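Endonuclease MutS2 (Deinococcus radiodurans, PDB 4OD6) works as an endonuclease, of which this chain is the Smr domain, and probably also splits collided ribosomes into their subunits. Local coordinates at residues A30-A35 with D60-D65; V45-G50 with R56-Y61. All coordinates share one frame; numbering follows the deposited sequence. Where two conformers were deposited one is given.

In the fold
The Smr domain shows how a small mixed sheet can carry two helices whose buried contacts lie against it. Along the chain the segments come in the order 30-35, 45-50, 56-61, 60-65, so interaction 2 falls within the span of interaction 1. Interaction 1 joins helix 21-38 to the end of helix 53-62 and the loop after it; interaction 2 joins strand 43-46 and its loop to the middle of that second helix. Their centres lie about 12 Å apart. The segments overlap at Asp60 and Tyr61, though different residues carry each contact: Leu62 and Asp65 in interaction 1, Leu58 in interaction 2. Helix 53-62 is held at two levels.

Interaction 1 of 2, residues A30-A35 with D60-D65; sequences AAIAEA and DYLKTD
The carboxylate of Asp65 has two unlike kinds of neighbour: its OD1 is hydrogen-bonded to the backbone N of Asn67, while the same oxygen lies 3.7 Å from CG2 of Ile32. The other oxygen, OD2, also borders the isoleucine, at 3.7 Å from Ile32 CD1 and 3.9 Å from Ile32 CG2, so that two methyl groups lie against the carboxylate. The two side chains approach from opposite directions. With CG of Asp65 anti to its backbone N (chi1 176°), the group reaches toward helix 21-38. Across from it, the CG1 branch of Ile32 is anti to the carbonyl carbon (chi1 -67°), and this longer branch carries CD1 on to Leu62. There it meets Leu62 CD2 at 3.6 Å, the two side chains meeting at a slant in a purely apolar contact. All three residues are buried, although the backbones stay well apart, the CA atoms of Ile32 and Asp65 being 8.6 Å from each other. Val68 of the next strand touches both Ile32 and Leu62, joining the contact to the sheet. The bond from Asp65 OD1 to the backbone N two residues on closes an Asx turn, which here carries the chain from helix 53-62 toward strand 68-73 of the Smr fold.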
ATOM      1  N   ALA A  30       4.933   6.555   5.628  1.00  4.79           N
ATOM      2  CA  ALA A  30       5.280   7.899   5.124  1.00  5.35           C
ATOM      3  C   ALA A  30       4.444   8.276   3.920  1.00  4.51           C
ATOM      4  O   ALA A  30       4.001   9.375   3.795  1.00  5.00           O
ATOM      5  CB  ALA A  30       6.774   7.943   4.776  1.00  6.58           C
ATOM      6  N   ALA A  31       4.246   7.330   3.014  1.00  4.30           N
ATOM      7  CA  ALA A  31       3.470   7.592   1.805  1.00  4.51           C
ATOM      8  C   ALA A  31       2.044   7.905   2.130  1.00  4.24           C
ATOM      9  O   ALA A  31       1.441   8.741   1.495  1.00  4.77           O
ATOM     10  CB  ALA A  31       3.567   6.433   0.826  1.00  5.31           C
ATOM     11  N   ILE A  32       1.459   7.174   3.065  1.00  4.59           N
ATOM     12  CA  ILE A  32       0.082   7.396   3.460  1.00  5.54           C
ATOM     13  C   ILE A  32      -0.064   8.743   4.139  1.00  5.61           C
ATOM     14  O   ILE A  32      -0.992   9.451   3.870  1.00  5.40           O
ATOM     15  CB  ILE A  32      -0.435   6.255   4.360  1.00  5.69           C
ATOM     16  CG1 ILE A  32      -0.525   4.978   3.543  1.00  5.89           C
ATOM     17  CG2 ILE A  32      -1.774   6.606   4.985  1.00  6.39           C
ATOM     18  CD1 ILE A  32      -0.823   3.736   4.361  1.00  6.28           C
ATOM     19  N   ALA A  33       0.871   9.101   4.995  1.00  5.10           N
ATOM     20  CA  ALA A  33       0.818  10.398   5.693  1.00  6.01           C
ATOM     21  C   ALA A  33       0.890  11.519   4.658  1.00  5.65           C
ATOM     22  O   ALA A  33       0.200  12.502   4.737  1.00  6.29           O
ATOM     23  CB  ALA A  33       1.961  10.507   6.713  1.00  7.49           C
ATOM     24  N   GLU A  34       1.736  11.345   3.665  1.00  5.02           N
ATOM     25  CA  GLU A  34       1.874  12.330   2.611  1.00  5.23           C
ATOM     26  C   GLU A  34       0.581  12.454   1.836  1.00  5.20           C
ATOM     27  O   GLU A  34       0.110  13.543   1.602  1.00  5.48           O
ATOM     28  CB  GLU A  34       3.028  11.955   1.668  1.00  6.02           C
ATOM     29  CG  GLU A  34       3.183  12.849   0.441  1.00  8.28           C
ATOM     30  CD  GLU A  34       4.132  12.258  -0.587  1.00 10.55           C
ATOM     31  OE1 GLU A  34       3.713  11.396  -1.334  1.00 13.27           O
ATOM     32  OE2 GLU A  34       5.276  12.671  -0.620  1.00  9.52           O
ATOM     33  N   ALA A  35      -0.009  11.318   1.470  1.00  5.59           N
ATOM     34  CA  ALA A  35      -1.257  11.306   0.719  1.00  6.15           C
ATOM     35  C   ALA A  35      -2.403  11.994   1.499  1.00  6.08           C
ATOM     36  O   ALA A  35      -3.190  12.717   0.906  1.00  7.47           O
ATOM     37  CB  ALA A  35      -1.653   9.889   0.330  1.00  6.94           C
ATOM     38  N   ASP A  60      -1.411  -6.199   7.481  1.00  9.63           N
ATOM     39  CA  ASP A  60      -1.493  -6.209   8.942  1.00 11.23           C
ATOM     40  C   ASP A  60      -1.266  -4.816   9.520  1.00  9.41           C
ATOM     41  O   ASP A  60      -1.965  -4.393  10.442  1.00 11.02           O
ATOM     42  CB  ASP A  60      -0.469  -7.184   9.526  1.00 14.72           C
ATOM     43  CG  ASP A  60      -0.433  -7.155  11.042  1.00 21.89           C
ATOM     44  OD1 ASP A  60      -1.327  -7.757  11.667  1.00 21.07           O
ATOM     45  OD2 ASP A  60       0.490  -6.533  11.607  1.00 26.55           O
ATOM     46  N   TYR A  61      -0.293  -4.101   8.967  1.00  8.20           N
ATOM     47  CA  TYR A  61      -0.031  -2.729   9.382  1.00  7.88           C
ATOM     48  C   TYR A  61      -1.203  -1.811   9.019  1.00  7.91           C
ATOM     49  O   TYR A  61      -1.587  -0.944   9.800  1.00  8.42           O
ATOM     50  CB  TYR A  61       1.275  -2.209   8.745  1.00  7.99           C
ATOM     51  CG  TYR A  61       1.407  -0.699   8.793  1.00  7.81           C
ATOM     52  CD1 TYR A  61       1.905  -0.061   9.918  1.00  8.68           C
ATOM     53  CD2 TYR A  61       0.957   0.083   7.740  1.00  8.35           C
ATOM     54  CE1 TYR A  61       1.993   1.315   9.976  1.00  8.26           C
ATOM     55  CE2 TYR A  61       1.041   1.458   7.787  1.00  7.87           C
ATOM     56  CZ  TYR A  61       1.558   2.069   8.906  1.00  8.40           C
ATOM     57  OH  TYR A  61       1.642   3.438   8.958  1.00 10.05           O
ATOM     58  N   LEU A  62      -1.741  -1.993   7.821  1.00  8.17           N
ATOM     59  CA  LEU A  62      -2.732  -1.059   7.269  1.00  8.09           C
ATOM     60  C   LEU A  62      -4.014  -1.115   8.236  1.00  9.01           C
ATOM     61  O   LEU A  62      -4.772  -0.117   8.238  1.00  9.36           O
ATOM     62  CB  LEU A  62      -3.167  -1.471   5.901  1.00  7.93           C
ATOM     63  CG  LEU A  62      -2.185  -1.033   4.828  1.00  6.95           C
ATOM     64  CD1 LEU A  62      -2.416  -1.732   3.497  1.00  6.90           C
ATOM     65  CD2 LEU A  62      -2.209   0.480   4.704  1.00  6.79           C
ATOM     66  N   LYS A  63      -4.393  -2.244   8.936  0.60  8.95           N
ATOM     67  CA  LYS A  63      -5.619  -2.405   9.672  0.60 11.07           C
ATOM     68  C   LYS A  63      -5.666  -1.361  10.737  0.60 10.21           C
ATOM     69  O   LYS A  63      -6.670  -1.065  11.328  0.60 10.75           O
ATOM     70  CB  LYS A  63      -5.702  -3.810  10.323  0.60 14.58           C
ATOM     71  CG  LYS A  63      -5.833  -5.025   9.388  0.60 18.48           C
ATOM     72  CD  LYS A  63      -4.996  -6.256   9.766  0.60 21.31           C
ATOM     73  CE  LYS A  63      -5.098  -7.451   8.780  0.60 20.81           C
ATOM     74  NZ  LYS A  63      -4.127  -8.605   8.943  0.60 18.02           N
ATOM     75  N   THR A  64      -4.488  -0.870  11.149  1.00 10.07           N
ATOM     76  CA  THR A  64      -4.466   0.169  12.238  1.00 11.75           C
ATOM     77  C   THR A  64      -3.856   1.564  11.932  1.00  9.39           C
ATOM     78  O   THR A  64      -3.735   2.412  12.809  1.00  9.81           O
ATOM     79  CB  THR A  64      -3.796  -0.333  13.543  1.00 14.26           C
ATOM     80  OG1 THR A  64      -2.432  -0.693  13.283  1.00 15.05           O
ATOM     81  CG2 THR A  64      -4.556  -1.518  14.131  1.00 14.83           C
ATOM     82  N   ASP A  65      -3.466   1.796  10.692  1.00  8.29           N
ATOM     83  CA  ASP A  65      -2.872   3.049  10.304  1.00  7.66           C
ATOM     84  C   ASP A  65      -4.029   4.155  10.496  1.00  6.75           C
ATOM     85  O   ASP A  65      -5.094   4.008   9.891  1.00  7.47           O
ATOM     86  CB  ASP A  65      -2.326   3.031   8.880  1.00  7.60           C
ATOM     87  CG  ASP A  65      -1.770   4.407   8.408  1.00  8.03           C
ATOM     88  OD1 ASP A  65      -2.494   5.381   8.392  1.00  8.12           O
ATOM     89  OD2 ASP A  65      -0.588   4.460   8.024  1.00  8.91           O
TER

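Interaction 2 of 2, residues V45-G50 with R56-Y61; sequences VVHGKG and RTLRDY
Leu58 and His47 run alongside one another with their side chains pointing opposite ways, and a single methyl group, Leu58 CD1, does the touching. It lies 3.8 Å from His47 CB and 3.9 Å from His47 CD2, meeting the imidazole obliquely at the junction of ring and chain. The leucine points from helix 53-62 toward the strand end, and the same methyl also approaches Val45 CG1, at 4.3 Å, in a looser apolar contact. It thus borders two residues that lie two apart in sequence, both directed at the helix.

The histidine ring is steadied at both nitrogens. Its CG sits between the backbone N and the carbonyl carbon, the crowded position (chi1 46°), which sets the ring near the following residue; with the ring's own turn about the CB-CG bond, ND1 then faces Gly48 O. His47 ND1 donates a hydrogen bond to Gly48 O at 2.9 Å. This bond is nearly straight (168°) and runs in the plane of the ring, although the donor is tilted 22° from the carbonyl plane. The other nitrogen, NE2, is hydrogen-bonded to Thr84 OG1 of strand 83-88. Together these two partners limit the ring's rotation and fix the surface offered to Leu58.

His47, Gly48, Lys49 and Gly50 form the HGxG signature of Smr domains, which begins where strand 43-46 stops. Leu28 of helix 21-38 touches both Val45 and Leu58, while Leu54 and Arg55 of helix 53-62 also touch His47, so the contact fills the corner between both helices and the sheet.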
ATOM      1  N   VAL A  45      -0.025   0.259  -3.842  1.00  7.65           N
ATOM      2  CA  VAL A  45       1.153  -0.249  -3.156  1.00  8.05           C
ATOM      3  C   VAL A  45       1.590  -1.519  -3.857  1.00  7.06           C
ATOM      4  O   VAL A  45       0.998  -2.565  -3.731  1.00  6.69           O
ATOM      5  CB  VAL A  45       0.853  -0.514  -1.670  1.00  8.21           C
ATOM      6  CG1 VAL A  45       2.098  -0.978  -0.932  1.00  7.79           C
ATOM      7  CG2 VAL A  45       0.276   0.725  -1.020  1.00  9.12           C
ATOM      8  N   VAL A  46       2.682  -1.372  -4.593  1.00  7.08           N
ATOM      9  CA  VAL A  46       3.274  -2.435  -5.390  1.00  7.26           C
ATOM     10  C   VAL A  46       4.297  -3.191  -4.561  1.00  6.47           C
ATOM     11  O   VAL A  46       5.457  -2.821  -4.511  1.00  7.58           O
ATOM     12  CB  VAL A  46       3.875  -1.875  -6.718  1.00  8.54           C
ATOM     13  CG1 VAL A  46       4.325  -3.025  -7.609  1.00 10.30           C
ATOM     14  CG2 VAL A  46       2.835  -0.990  -7.401  1.00  8.79           C
ATOM     15  N   HIS A  47       3.834  -4.274  -3.921  1.00  6.92           N
ATOM     16  CA  HIS A  47       4.699  -5.092  -3.072  1.00  7.65           C
ATOM     17  C   HIS A  47       5.110  -6.421  -3.672  1.00  6.95           C
ATOM     18  O   HIS A  47       5.982  -7.031  -3.172  1.00  8.67           O
ATOM     19  CB  HIS A  47       4.105  -5.323  -1.672  1.00  7.37           C
ATOM     20  CG  HIS A  47       2.659  -5.699  -1.684  1.00  7.38           C
ATOM     21  ND1 HIS A  47       2.197  -6.858  -2.277  1.00  7.34           N
ATOM     22  CD2 HIS A  47       1.567  -5.026  -1.269  1.00  8.40           C
ATOM     23  CE1 HIS A  47       0.883  -6.886  -2.181  1.00  7.12           C
ATOM     24  NE2 HIS A  47       0.477  -5.781  -1.587  1.00  7.67           N
ATOM     25  N   GLY A  48       4.436  -6.864  -4.720  1.00  7.31           N
ATOM     26  CA  GLY A  48       4.745  -8.131  -5.346  1.00  7.84           C
ATOM     27  C   GLY A  48       4.062  -9.270  -4.622  1.00  8.34           C
ATOM     28  O   GLY A  48       3.530  -9.108  -3.534  1.00  8.42           O
ATOM     29  N   LYS A  49       4.094 -10.454  -5.237  1.00  9.35           N
ATOM     30  CA  LYS A  49       3.475 -11.634  -4.635  1.00  9.78           C
ATOM     31  C   LYS A  49       4.439 -12.511  -3.821  1.00 10.91           C
ATOM     32  O   LYS A  49       4.184 -12.761  -2.645  1.00 13.29           O
ATOM     33  CB  LYS A  49       2.820 -12.483  -5.725  1.00 11.61           C
ATOM     34  CG  LYS A  49       1.688 -11.780  -6.455  1.00 14.28           C
ATOM     35  CD  LYS A  49       1.054 -12.675  -7.507  1.00 17.46           C
ATOM     36  CE  LYS A  49      -0.019 -11.934  -8.287  1.00 20.85           C
ATOM     37  NZ  LYS A  49      -0.558 -12.737  -9.418  1.00 22.26           N
ATOM     38  N   GLY A  50       5.551 -12.949  -4.412  1.00 11.04           N
ATOM     39  CA  GLY A  50       6.563 -13.653  -3.646  1.00 12.08           C
ATOM     40  C   GLY A  50       6.028 -14.821  -2.825  1.00 11.47           C
ATOM     41  O   GLY A  50       5.263 -15.562  -3.387  1.00 10.38           O
ATOM     42  N   ARG A  56       1.182  -9.652   3.426  1.00  8.15           N
ATOM     43  CA  ARG A  56       0.557  -9.959   4.720  1.00  8.27           C
ATOM     44  C   ARG A  56       0.978  -8.962   5.766  1.00  8.37           C
ATOM     45  O   ARG A  56       0.181  -8.537   6.536  1.00  9.20           O
ATOM     46  CB  ARG A  56       0.879 -11.373   5.158  1.00  9.38           C
ATOM     47  CG  ARG A  56       0.093 -12.413   4.394  1.00 11.45           C
ATOM     48  CD  ARG A  56       0.313 -13.796   4.958  1.00 14.74           C
ATOM     49  NE  ARG A  56       1.709 -14.170   4.911  1.00 18.27           N
ATOM     50  CZ  ARG A  56       2.252 -14.822   3.888  1.00 19.50           C
ATOM     51  NH1 ARG A  56       1.522 -15.127   2.854  1.00 21.36           N
ATOM     52  NH2 ARG A  56       3.529 -15.101   3.901  1.00 18.96           N
ATOM     53  N   THR A  57       2.246  -8.645   5.826  1.00  8.09           N
ATOM     54  CA  THR A  57       2.717  -7.692   6.835  1.00  9.14           C
ATOM     55  C   THR A  57       2.201  -6.246   6.608  1.00  7.70           C
ATOM     56  O   THR A  57       1.832  -5.543   7.521  1.00  8.15           O
ATOM     57  CB  THR A  57       4.241  -7.681   6.983  1.00 11.87           C
ATOM     58  OG1 THR A  57       4.838  -7.324   5.750  1.00 12.92           O
ATOM     59  CG2 THR A  57       4.744  -9.013   7.382  1.00 13.15           C
ATOM     60  N   LEU A  58       2.235  -5.809   5.362  1.00  7.16           N
ATOM     61  CA  LEU A  58       1.730  -4.476   5.009  1.00  7.27           C
ATOM     62  C   LEU A  58       0.159  -4.541   5.290  1.00  7.41           C
ATOM     63  O   LEU A  58      -0.327  -3.564   5.807  1.00  7.64           O
ATOM     64  CB  LEU A  58       1.957  -4.128   3.558  1.00  6.74           C
ATOM     65  CG  LEU A  58       3.455  -4.005   3.287  1.00  6.42           C
ATOM     66  CD1 LEU A  58       3.737  -3.896   1.786  1.00  6.80           C
ATOM     67  CD2 LEU A  58       4.058  -2.839   4.029  1.00  7.61           C
ATOM     68  N   ARG A  59      -0.682  -5.566   4.987  0.60  8.01           N
ATOM     69  CA  ARG A  59      -2.097  -5.565   5.289  0.60  8.60           C
ATOM     70  C   ARG A  59      -2.291  -5.496   6.772  0.60  8.92           C
ATOM     71  O   ARG A  59      -3.183  -4.894   7.299  0.60  9.28           O
ATOM     72  CB  ARG A  59      -2.760  -6.785   4.703  0.60  9.95           C
ATOM     73  CG  ARG A  59      -2.873  -6.762   3.182  0.60 11.74           C
ATOM     74  CD  ARG A  59      -3.342  -8.083   2.640  0.60 13.25           C
ATOM     75  NE  ARG A  59      -4.567  -8.502   3.283  0.60 15.36           N
ATOM     76  CZ  ARG A  59      -5.769  -8.162   2.870  0.60 16.70           C
ATOM     77  NH1 ARG A  59      -5.910  -7.393   1.802  0.60 17.36           N
ATOM     78  NH2 ARG A  59      -6.821  -8.574   3.553  0.60 17.54           N
ATOM     79  N   ASP A  60      -1.411  -6.199   7.481  1.00  9.63           N
ATOM     80  CA  ASP A  60      -1.493  -6.209   8.942  1.00 11.23           C
ATOM     81  C   ASP A  60      -1.266  -4.816   9.520  1.00  9.41           C
ATOM     82  O   ASP A  60      -1.965  -4.393  10.442  1.00 11.02           O
ATOM     83  CB  ASP A  60      -0.469  -7.184   9.526  1.00 14.72           C
ATOM     84  CG  ASP A  60      -0.433  -7.155  11.042  1.00 21.89           C
ATOM     85  OD1 ASP A  60      -1.327  -7.757  11.667  1.00 21.07           O
ATOM     86  OD2 ASP A  60       0.490  -6.533  11.607  1.00 26.55           O
ATOM     87  N   TYR A  61      -0.293  -4.101   8.967  1.00  8.20           N
ATOM     88  CA  TYR A  61      -0.031  -2.729   9.382  1.00  7.88           C
ATOM     89  C   TYR A  61      -1.203  -1.811   9.019  1.00  7.91           C
ATOM     90  O   TYR A  61      -1.587  -0.944   9.800  1.00  8.42           O
ATOM     91  CB  TYR A  61       1.275  -2.209   8.745  1.00  7.99           C
ATOM     92  CG  TYR A  61       1.407  -0.699   8.793  1.00  7.81           C
ATOM     93  CD1 TYR A  61       1.905  -0.061   9.918  1.00  8.68           C
ATOM     94  CD2 TYR A  61       0.957   0.083   7.740  1.00  8.35           C
ATOM     95  CE1 TYR A  61       1.993   1.315   9.976  1.00  8.26           C
ATOM     96  CE2 TYR A  61       1.041   1.458   7.787  1.00  7.87           C
ATOM     97  CZ  TYR A  61       1.558   2.069   8.906  1.00  8.40           C
ATOM     98  OH  TYR A  61       1.642   3.438   8.958  1.00 10.05           O
TER